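Beta-lactamase (Serratia marcescens, PDB 5GWA) probably hydrolyses beta-lactam antibiotics to substituted beta-amino acids, as a class A extended-spectrum beta-lactamase, and is seen here in complex with the inhibitor avibactam. Local coordinates at residues 185-188 with 189-193; 154-157 with 158-161; 73-76 with 77-80; 205-208 with 209-212. All blocks are in the same frame, centred on the assembly; numbering follows the deposited sequence. Where two conformers were deposited one is given.

Contact 1. Residues 185-188 with 189-193. With NA (sodium ion), chain T.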
loop_
_atom_site.group_PDB
_atom_site.type_symbol
_atom_site.label_atom_id
_atom_site.label_comp_id
_atom_site.label_asym_id
_atom_site.label_seq_id
_atom_site.Cartn_x
_atom_site.Cartn_y
_atom_site.Cartn_z
ATOM N N TYR A 185 5.909 19.114 20.520
ATOM C CA TYR A 185 4.475 19.001 20.780
ATOM C C TYR A 185 3.664 19.708 19.734
ATOM O O TYR A 185 2.716 19.132 19.186
ATOM C CB TYR A 185 4.177 19.578 22.171
ATOM C CG TYR A 185 2.712 19.836 22.440
ATOM C CD1 TYR A 185 1.876 18.797 22.779
ATOM C CD2 TYR A 185 2.171 21.106 22.356
ATOM C CE1 TYR A 185 0.555 19.015 23.069
ATOM C CE2 TYR A 185 0.831 21.331 22.588
ATOM C CZ TYR A 185 0.033 20.286 22.979
ATOM O OH TYR A 185 -1.291 20.518 23.228
ATOM N N ASP A 186 3.964 20.989 19.463
ATOM C CA ASP A 186 3.235 21.742 18.466
ATOM C C ASP A 186 3.286 21.004 17.140
ATOM O O ASP A 186 2.315 20.954 16.407
ATOM C CB ASP A 186 3.833 23.156 18.299
ATOM C CG ASP A 186 3.311 24.136 19.331
ATOM O OD1 ASP A 186 2.090 24.083 19.587
ATOM O OD2 ASP A 186 4.118 24.953 19.866
ATOM N N PHE A 187 4.490 20.570 16.770
ATOM C CA PHE A 187 4.710 19.848 15.516
ATOM C C PHE A 187 3.903 18.558 15.394
ATOM O O PHE A 187 3.164 18.374 14.388
ATOM C CB PHE A 187 6.190 19.531 15.317
ATOM C CG PHE A 187 6.460 18.736 14.076
ATOM C CD1 PHE A 187 6.384 19.310 12.832
ATOM C CD2 PHE A 187 6.781 17.411 14.177
ATOM C CE1 PHE A 187 6.624 18.566 11.678
ATOM C CE2 PHE A 187 7.074 16.670 13.027
ATOM C CZ PHE A 187 6.929 17.230 11.786
ATOM N N LEU A 188 3.940 17.747 16.430
ATOM C CA LEU A 188 3.176 16.487 16.377
ATOM C C LEU A 188 1.693 16.743 16.407
ATOM O O LEU A 188 0.911 16.129 15.616
ATOM C CB LEU A 188 3.582 15.552 17.487
ATOM C CG LEU A 188 2.875 14.193 17.457
ATOM C CD1 LEU A 188 2.984 13.488 16.096
ATOM C CD2 LEU A 188 3.354 13.328 18.589
ATOM N N LEU A 189 1.261 17.688 17.250
ATOM C CA LEU A 189 -0.181 18.012 17.251
ATOM C C LEU A 189 -0.664 18.509 15.905
ATOM O O LEU A 189 -1.708 18.075 15.404
ATOM C CB LEU A 189 -0.517 19.025 18.361
ATOM C CG LEU A 189 -2.012 19.350 18.515
ATOM C CD1 LEU A 189 -2.867 18.140 18.779
ATOM C CD2 LEU A 189 -2.226 20.335 19.659
ATOM N N ASN A 190 0.067 19.449 15.267
ATOM C CA ASN A 190 -0.341 19.939 13.973
ATOM C C ASN A 190 -0.402 18.763 12.989
ATOM O O ASN A 190 -1.321 18.679 12.179
ATOM C CB ASN A 190 0.618 21.012 13.449
ATOM C CG ASN A 190 0.376 22.376 14.078
ATOM O OD1 ASN A 190 -0.733 22.727 14.421
ATOM N ND2 ASN A 190 1.412 23.179 14.119
ATOM N N THR A 191 0.567 17.865 13.113
ATOM C CA THR A 191 0.682 16.755 12.160
ATOM C C THR A 191 -0.556 15.803 12.306
ATOM O O THR A 191 -1.196 15.397 11.303
ATOM C CB THR A 191 2.000 16.040 12.395
ATOM O OG1 THR A 191 3.089 16.962 12.123
ATOM C CG2 THR A 191 2.124 14.861 11.515
ATOM N N MET A 192 -0.989 15.641 13.540
ATOM C CA MET A 192 -2.208 14.841 13.826
ATOM C C MET A 192 -3.538 15.471 13.412
ATOM O O MET A 192 -4.464 14.798 12.987
ATOM C CB MET A 192 -2.228 14.506 15.303
ATOM C CG MET A 192 -1.156 13.505 15.705
ATOM S SD MET A 192 -1.057 13.173 17.452
ATOM C CE MET A 192 -2.588 12.246 17.650
ATOM N N ILE A 193 -3.617 16.811 13.450
ATOM C CA ILE A 193 -4.749 17.511 12.864
ATOM C C ILE A 193 -4.769 17.467 11.361
ATOM O O ILE A 193 -5.827 17.332 10.728
ATOM C CB ILE A 193 -4.811 18.981 13.378
ATOM C CG1 ILE A 193 -4.955 18.994 14.903
ATOM C CG2 ILE A 193 -5.968 19.699 12.735
ATOM C CD1 ILE A 193 -4.676 20.370 15.527
HETATM NA NA NA T . -7.646 15.135 10.709
#

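Contact 2. Residues 154-157 with 158-161. With NA (sodium ion), chain Q.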
loop_
_atom_site.group_PDB
_atom_site.type_symbol
_atom_site.label_atom_id
_atom_site.label_comp_id
_atom_site.label_asym_id
_atom_site.label_seq_id
_atom_site.Cartn_x
_atom_site.Cartn_y
_atom_site.Cartn_z
ATOM N N TRP A 154 -0.049 -13.039 9.280
ATOM C CA TRP A 154 -1.286 -12.534 9.804
ATOM C C TRP A 154 -1.249 -12.290 11.298
ATOM O O TRP A 154 -1.685 -11.268 11.743
ATOM C CB TRP A 154 -2.416 -13.507 9.468
ATOM C CG TRP A 154 -3.713 -13.144 10.073
ATOM C CD1 TRP A 154 -4.275 -13.695 11.198
ATOM C CD2 TRP A 154 -4.627 -12.134 9.630
ATOM N NE1 TRP A 154 -5.486 -13.124 11.450
ATOM C CE2 TRP A 154 -5.722 -12.146 10.517
ATOM C CE3 TRP A 154 -4.659 -11.261 8.538
ATOM C CZ2 TRP A 154 -6.821 -11.311 10.357
ATOM C CZ3 TRP A 154 -5.736 -10.400 8.404
ATOM C CH2 TRP A 154 -6.810 -10.441 9.304
ATOM N N ASN A 155 -0.664 -13.180 12.093
ATOM C CA ASN A 155 -0.753 -13.098 13.540
ATOM C C ASN A 155 0.125 -11.988 14.153
ATOM O O ASN A 155 -0.084 -11.554 15.289
ATOM C CB ASN A 155 -0.360 -14.454 14.132
ATOM C CG ASN A 155 -0.172 -14.397 15.619
ATOM O OD1 ASN A 155 -1.135 -14.237 16.370
ATOM N ND2 ASN A 155 1.080 -14.445 16.052
ATOM N N VAL A 156 1.135 -11.542 13.415
ATOM C CA VAL A 156 2.142 -10.664 14.008
ATOM C C VAL A 156 1.531 -9.340 14.504
ATOM O O VAL A 156 1.946 -8.782 15.528
ATOM C CB VAL A 156 3.288 -10.381 13.032
ATOM C CG1 VAL A 156 4.276 -9.404 13.644
ATOM C CG2 VAL A 156 3.992 -11.679 12.627
ATOM N N GLN A 157 0.484 -8.884 13.836
ATOM C CA GLN A 157 -0.226 -7.666 14.274
ATOM C C GLN A 157 -0.754 -7.717 15.710
ATOM O O GLN A 157 -0.870 -6.703 16.359
ATOM C CB GLN A 157 -1.385 -7.301 13.331
ATOM C CG GLN A 157 -2.502 -8.335 13.277
ATOM C CD GLN A 157 -3.445 -8.090 12.129
ATOM O OE1 GLN A 157 -4.105 -7.044 12.068
ATOM N NE2 GLN A 157 -3.674 -9.126 11.336
ATOM N N TYR A 158 -1.123 -8.907 16.198
ATOM C CA TYR A 158 -1.660 -9.008 17.527
ATOM C C TYR A 158 -0.564 -8.810 18.598
ATOM O O TYR A 158 -0.887 -8.580 19.772
ATOM C CB TYR A 158 -2.427 -10.338 17.732
ATOM C CG TYR A 158 -3.678 -10.464 16.885
ATOM C CD1 TYR A 158 -4.899 -10.016 17.352
ATOM C CD2 TYR A 158 -3.619 -11.054 15.636
ATOM C CE1 TYR A 158 -6.060 -10.147 16.580
ATOM C CE2 TYR A 158 -4.746 -11.181 14.857
ATOM C CZ TYR A 158 -5.957 -10.704 15.334
ATOM O OH TYR A 158 -7.077 -10.871 14.560
ATOM N N THR A 159 0.714 -8.890 18.207
ATOM C CA THR A 159 1.779 -8.613 19.164
ATOM C C THR A 159 1.951 -7.141 19.459
ATOM O O THR A 159 2.594 -6.763 20.446
ATOM C CB THR A 159 3.135 -9.222 18.761
ATOM O OG1 THR A 159 3.672 -8.562 17.607
ATOM C CG2 THR A 159 2.988 -10.686 18.466
ATOM N N ASN A 160 1.432 -6.300 18.569
ATOM C CA ASN A 160 1.381 -4.864 18.780
ATOM C C ASN A 160 -0.007 -4.494 19.300
ATOM O O ASN A 160 -0.901 -4.131 18.534
ATOM C CB ASN A 160 1.614 -4.112 17.481
ATOM C CG ASN A 160 3.030 -4.186 16.995
ATOM O OD1 ASN A 160 3.977 -4.159 17.773
ATOM N ND2 ASN A 160 3.194 -4.198 15.708
ATOM N N TRP A 161 -0.206 -4.655 20.601
ATOM C CA TRP A 161 -1.541 -4.555 21.182
ATOM C C TRP A 161 -1.641 -3.469 22.219
ATOM O O TRP A 161 -0.620 -2.984 22.746
ATOM C CB TRP A 161 -1.968 -5.897 21.806
ATOM C CG TRP A 161 -1.037 -6.426 22.901
ATOM C CD1 TRP A 161 -0.159 -7.466 22.787
ATOM C CD2 TRP A 161 -1.034 -6.056 24.288
ATOM N NE1 TRP A 161 0.494 -7.666 23.992
ATOM C CE2 TRP A 161 -0.055 -6.842 24.935
ATOM C CE3 TRP A 161 -1.757 -5.141 25.046
ATOM C CZ2 TRP A 161 0.251 -6.684 26.289
ATOM C CZ3 TRP A 161 -1.460 -5.017 26.400
ATOM C CH2 TRP A 161 -0.470 -5.795 26.992
HETATM NA NA NA Q . 0.089 -9.087 10.900
HETATM O O HOH W 1 -7.090 -13.671 13.753
HETATM O O HOH W 2 -1.234 -7.177 9.411
#

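Contact 3. Residues 73-76 with 77-80. With SO4 (sulfate ion), chain D.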
loop_
_atom_site.group_PDB
_atom_site.type_symbol
_atom_site.label_atom_id
_atom_site.label_comp_id
_atom_site.label_asym_id
_atom_site.label_seq_id
_atom_site.Cartn_x
_atom_site.Cartn_y
_atom_site.Cartn_z
ATOM N N PHE A 73 19.398 9.801 4.910
ATOM C CA PHE A 73 19.470 9.274 3.560
ATOM C C PHE A 73 18.561 8.069 3.439
ATOM O O PHE A 73 18.728 7.085 4.133
ATOM C CB PHE A 73 20.915 8.878 3.179
ATOM C CG PHE A 73 21.081 8.585 1.705
ATOM C CD1 PHE A 73 21.242 9.605 0.817
ATOM C CD2 PHE A 73 20.968 7.290 1.228
ATOM C CE1 PHE A 73 21.358 9.353 -0.545
ATOM C CE2 PHE A 73 21.071 7.034 -0.137
ATOM C CZ PHE A 73 21.271 8.063 -1.002
ATOM N N VAL A 74 17.512 8.200 2.629
ATOM C CA VAL A 74 16.548 7.141 2.443
ATOM C C VAL A 74 16.918 6.344 1.207
ATOM O O VAL A 74 16.873 6.853 0.078
ATOM C CB VAL A 74 15.129 7.745 2.321
ATOM C CG1 VAL A 74 14.086 6.659 2.035
ATOM C CG2 VAL A 74 14.798 8.502 3.610
ATOM N N LYS A 75 17.430 5.147 1.459
ATOM C CA LYS A 75 17.820 4.226 0.377
ATOM C C LYS A 75 16.608 3.765 -0.397
ATOM O O LYS A 75 15.538 3.670 0.145
ATOM C CB LYS A 75 18.506 2.979 0.963
ATOM C CG LYS A 75 19.897 3.253 1.490
ATOM C CD LYS A 75 20.634 1.954 1.809
ATOM C CE LYS A 75 20.187 1.342 3.117
ATOM N NZ LYS A 75 21.216 0.369 3.601
ATOM N N LYS A 76 16.804 3.340 -1.641
ATOM C CA LYS A 76 15.704 2.745 -2.384
ATOM C C LYS A 76 15.142 1.523 -1.632
ATOM O O LYS A 76 13.938 1.319 -1.577
ATOM C CB LYS A 76 16.178 2.383 -3.781
ATOM C CG LYS A 76 15.249 1.492 -4.559
ATOM C CD LYS A 76 14.574 2.275 -5.672
ATOM C CE LYS A 76 13.967 1.308 -6.656
ATOM N NZ LYS A 76 13.442 0.094 -5.947
ATOM N N SER A 77 16.001 0.750 -0.990
ATOM C CA SER A 77 15.541 -0.431 -0.278
ATOM C C SER A 77 14.779 -0.109 1.008
ATOM O O SER A 77 14.096 -0.982 1.519
ATOM C CB SER A 77 16.716 -1.365 0.017
ATOM O OG SER A 77 17.604 -0.758 0.922
ATOM N N ASP A 78 14.863 1.142 1.475
ATOM C CA ASP A 78 14.075 1.628 2.627
ATOM C C ASP A 78 12.642 1.913 2.158
ATOM O O ASP A 78 11.759 2.087 3.007
ATOM C CB ASP A 78 14.609 2.956 3.208
ATOM C CG ASP A 78 15.912 2.821 3.984
ATOM O OD1 ASP A 78 16.082 1.789 4.660
ATOM O OD2 ASP A 78 16.775 3.734 3.853
ATOM N N LEU A 79 12.458 2.126 0.849
ATOM C CA LEU A 79 11.120 2.327 0.273
ATOM C C LEU A 79 10.641 1.083 -0.425
ATOM O O LEU A 79 10.729 0.974 -1.647
ATOM C CB LEU A 79 11.112 3.522 -0.672
ATOM C CG LEU A 79 11.499 4.841 -0.047
ATOM C CD1 LEU A 79 11.627 6.005 -1.039
ATOM C CD2 LEU A 79 10.469 5.214 1.026
ATOM N N GLN A 80 10.173 0.121 0.360
ATOM C CA GLN A 80 9.708 -1.162 -0.173
ATOM C C GLN A 80 8.395 -0.983 -0.925
ATOM O O GLN A 80 7.559 -0.184 -0.519
ATOM C CB GLN A 80 9.514 -2.171 0.957
ATOM C CG GLN A 80 10.780 -2.444 1.760
ATOM C CD GLN A 80 10.567 -3.483 2.842
ATOM O OE1 GLN A 80 9.536 -3.496 3.535
ATOM N NE2 GLN A 80 11.549 -4.364 3.003
HETATM S S SO4 D . 10.381 -0.377 -7.220
HETATM O O1 SO4 D . 11.052 -1.176 -8.277
HETATM O O2 SO4 D . 9.037 -0.031 -7.670
HETATM O O3 SO4 D . 10.344 -1.244 -6.017
HETATM O O4 SO4 D . 11.185 0.830 -6.867
#

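Contact 4. Residues 205-208 with 209-212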
loop_
_atom_site.group_PDB
_atom_site.type_symbol
_atom_site.label_atom_id
_atom_site.label_comp_id
_atom_site.label_asym_id
_atom_site.label_seq_id
_atom_site.Cartn_x
_atom_site.Cartn_y
_atom_site.Cartn_z
ATOM N N LEU A 205 -19.132 11.776 11.608
ATOM C CA LEU A 205 -20.453 12.355 11.875
ATOM C C LEU A 205 -20.403 13.597 12.770
ATOM O O LEU A 205 -21.447 14.069 13.231
ATOM C CB LEU A 205 -21.398 11.295 12.446
ATOM C CG LEU A 205 -21.649 10.086 11.580
ATOM C CD1 LEU A 205 -22.276 8.944 12.351
ATOM C CD2 LEU A 205 -22.515 10.453 10.378
ATOM N N LEU A 206 -19.208 14.165 12.971
ATOM C CA LEU A 206 -19.059 15.396 13.737
ATOM C C LEU A 206 -19.276 16.608 12.825
ATOM O O LEU A 206 -19.151 16.511 11.594
ATOM C CB LEU A 206 -17.657 15.470 14.347
ATOM C CG LEU A 206 -17.276 14.259 15.196
ATOM C CD1 LEU A 206 -15.983 14.592 15.906
ATOM C CD2 LEU A 206 -18.358 13.941 16.203
ATOM N N PRO A 207 -19.596 17.756 13.421
ATOM C CA PRO A 207 -19.872 18.906 12.563
ATOM C C PRO A 207 -18.669 19.223 11.678
ATOM O O PRO A 207 -17.515 19.056 12.099
ATOM C CB PRO A 207 -20.112 20.026 13.572
ATOM C CG PRO A 207 -20.610 19.340 14.796
ATOM C CD PRO A 207 -19.830 18.050 14.834
ATOM N N ASP A 208 -18.923 19.693 10.462
ATOM C CA ASP A 208 -17.862 20.205 9.623
ATOM C C ASP A 208 -16.987 21.159 10.407
ATOM O O ASP A 208 -17.495 21.988 11.150
ATOM C CB ASP A 208 -18.428 20.970 8.429
ATOM C CG ASP A 208 -19.190 20.090 7.471
ATOM O OD1 ASP A 208 -19.093 18.843 7.546
ATOM O OD2 ASP A 208 -19.905 20.668 6.632
ATOM N N GLY A 209 -15.677 20.957 10.277
ATOM C CA GLY A 209 -14.678 21.853 10.846
ATOM C C GLY A 209 -14.264 21.518 12.262
ATOM O O GLY A 209 -13.403 22.187 12.838
ATOM N N THR A 210 -14.840 20.473 12.845
ATOM C CA THR A 210 -14.437 20.081 14.195
ATOM C C THR A 210 -12.949 19.699 14.147
ATOM O O THR A 210 -12.529 18.975 13.237
ATOM C CB THR A 210 -15.286 18.892 14.694
ATOM O OG1 THR A 210 -16.665 19.263 14.745
ATOM C CG2 THR A 210 -14.880 18.408 16.046
ATOM N N VAL A 211 -12.154 20.192 15.091
ATOM C CA VAL A 211 -10.739 19.833 15.153
ATOM C C VAL A 211 -10.598 18.442 15.760
ATOM O O VAL A 211 -10.999 18.232 16.882
ATOM C CB VAL A 211 -9.903 20.818 15.973
ATOM C CG1 VAL A 211 -8.436 20.443 15.906
ATOM C CG2 VAL A 211 -10.098 22.246 15.468
ATOM N N VAL A 212 -9.950 17.558 15.003
ATOM C CA VAL A 212 -9.699 16.161 15.398
ATOM C C VAL A 212 -8.252 15.812 15.071
ATOM O O VAL A 212 -7.837 15.830 13.898
ATOM C CB VAL A 212 -10.640 15.185 14.683
ATOM C CG1 VAL A 212 -10.343 13.754 15.135
ATOM C CG2 VAL A 212 -12.091 15.550 14.952
#

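Contact 1. Residues 185-188 with 189-193
The last two turns of helix 182-193 bring Phe-187 and Thr-191 together, and their geometry shows how an alpha helix takes a threonine into its backbone bonding. Phe-187 O accepts twice from this one residue: Thr-191 N lies 2.9 Å from it, and Thr-191 OG1 gives a second bond of 2.7 Å to the same oxygen. The two donors arrive from opposite faces of the carbonyl plane, the hydroxyl well above it. Thr-191 chi1 of -63° sets OG1 beside the backbone N, which turns the hydroxyl back along the helix while CG2 takes the place anti to N. The same OG1 also sits over the centre of the Phe-187 ring, 3.8 Å above its plane, so a polar atom meets an aromatic face while its proton is spent on the carbonyl.

One residue on, Leu-188 and Met-192 make an apolar contact, with CG of the leucine 4.1 Å from SD of the methionine. The side chains of Tyr-185 and Leu-189 extend next to each other in one direction; Leu-189 CD2 comes within 3.7 Å of Tyr-185 OH, at an oblique angle to the ring. Regular backbone bonds hold each pair, for example Leu-189 N to Tyr-185 O at 2.8 Å. At the helix end Ile-193 O binds sodium at 2.9 Å together with Thr-195 O. Phe-187 packs on helix 100-109 and Leu-188 on helix 49-63: this is the i to i+4 pattern of a helix wedged among others in the class A beta-lactamase fold.

Contact 2. Residues 154-157 with 158-161
Trp-154 and Tyr-158 form an offset edge-to-face pair: the edge of the tyrosine is directed at the face of the indole, with 6.0 Å between the centroids of the tyrosine ring and the five-membered ring, and the planes at 63°. The amide nitrogen Gln-157 NE2 lies over the centre of one indole face, 3.5 Å above its plane. At the indole edge and in plane, Trp-154 NE1 donates to water 1 at 2.9 Å, and that water in turn donates to Tyr-158 OH. The tyrosine ring has Trp-154 NE1 and Asn-155 O at its own edge; its hydroxyl is also bonded to Asp-252.

Gln-157 is fixed at both ends of its amide. NE2 bonds Trp-154 O at 3.0 Å, nearly straight at 166° and close to the amide plane, while OE1 accepts from Gln-46, a residue of the inhibitor pocket. Gln-157 chi1 of 64° puts CG between the backbone N and carbonyl carbon, folding the chain back over the indole. Trp-154 O is shared: it also binds sodium at 2.9 Å, beside Met-150 O, Ala-153 O and water 2.

Further along, Thr-159 OG1 meets Val-156 O in the carbonyl plane at 2.7 Å, and Thr-159 N reaches the same oxygen at 3.0 Å from above that plane. These turns belong to the end of what corresponds to the omega loop of class A enzymes. The cation probably makes Trp-154 O a weaker acceptor, yet the hydrogen bond from Gln-157 NE2 is kept, and one carbonyl thus serves both the sodium site and the glutamine that reaches Gln-46.

Contact 3. Residues 73-76 with 77-80
This is a tight turn at the end of strand 71-74, where Lys-75 and Asp-78 hold each other in both directions. Lys-75 N donates to Asp-78 OD2 at 2.9 Å, on the anti side of the carboxylate and 32° out of its plane; in return Asp-78 N donates to Lys-75 O, also at 2.9 Å. With Asp-78 chi1 at -73°, CG stands beside its own backbone N, and the carboxylate thus reaches back across the turn. Lys-75 CB lies 3.5 Å from Asp-78 OD2, whereas the lysine's NZ leads away.

Leu-79 N adds a further bond to Lys-76 O, 3.0 Å long. Its donor, like Asp-78 N, stands some 60° out of the carbonyl plane, as expected of the i to i+3 bonding of a short 3-10 segment. That segment follows the strand, which pairs with 96-99, and leads the chain toward helix 86-90. An apolar pair adds to the polar bonds: Val-74 CG1 meets Leu-79 CG at 3.8 Å, the two side chains crossing at about a right angle, and both pack on helix 113-123.

Lys-76 reaches beyond the turn to the subunit boundary. Its NZ makes a salt bridge with Glu-261 of the second subunit and approaches O4 of a sulfate, probably from the crystallisation liquor, at 2.5 Å, a distance so short that the fine geometry is doubtful; Lys-88 NZ of the same chain and Gly-198 N of the second subunit also bond this sulfate.

Contact 4. Residues 205-208 with 209-212
Pro-207 O is gripped twice by Thr-210: the hydroxyl OG1 donates to it at 2.8 Å and the backbone N of the same threonine at 3.1 Å. Both donors come from the same face of the carbonyl plane, tilted from it by 24° and 31°. Thr-210 chi1 of -61° swings OG1 to the same side as its own N-H, so both donors converge on one acceptor.

The N-H bond closes a type II beta turn from Pro-207 to Thr-210. Gly-209 takes the third position with the positive phi that a type II turn requires there. Thr-210 OG1 also leans on the proline ring, 3.4 Å from Pro-207 CD, so the hydroxyl touches the ring of the same proline whose carbonyl it bonds.

On the apolar side Leu-206, just before the turn, reaches to the residues that close and follow it. Its CD1 touches Thr-210 CG2 at 4.0 Å and Val-212 CG2 at 4.1 Å, and it crosses each of these two side chains at about a right angle. Trp-272 of helix 257-276 packs on Leu-206, Pro-207 and Thr-210, while Ile-236 meets Leu-206, Thr-210 and Val-212. Backbone bonds between Val-211 and Thr-237 lead the chain into strand 212-218, an outermost strand of the five-stranded antiparallel sheet, which later carries the pocket residues Lys-215 and Thr-216; the whole is a type II turn feeding the sheet of a class A beta-lactamase.

From the N terminus the order is contact 3, contact 2, contact 1, contact 4. All are local and lie in series, so none nests within or crosses another. Contact 3 closes the turn after strand 71-74, at the subunit boundary. Contact 2 closes successive turns between helix 147-151 and strand 161-162. Contact 1 ends helix 182-193, and contact 4 closes the turn before strand 212-218. Contacts 1 and 4 alone touch, with Ile-193 CD1 3.8 Å from Val-211 CG1, which joins the helix end to the residue that enters the edge strand 212-218. Contacts 1 and 2 lie on opposite sides of the chain's centre, their centres about 27 Å apart; contacts 3 and 4 are farthest apart, about 36 Å between centres.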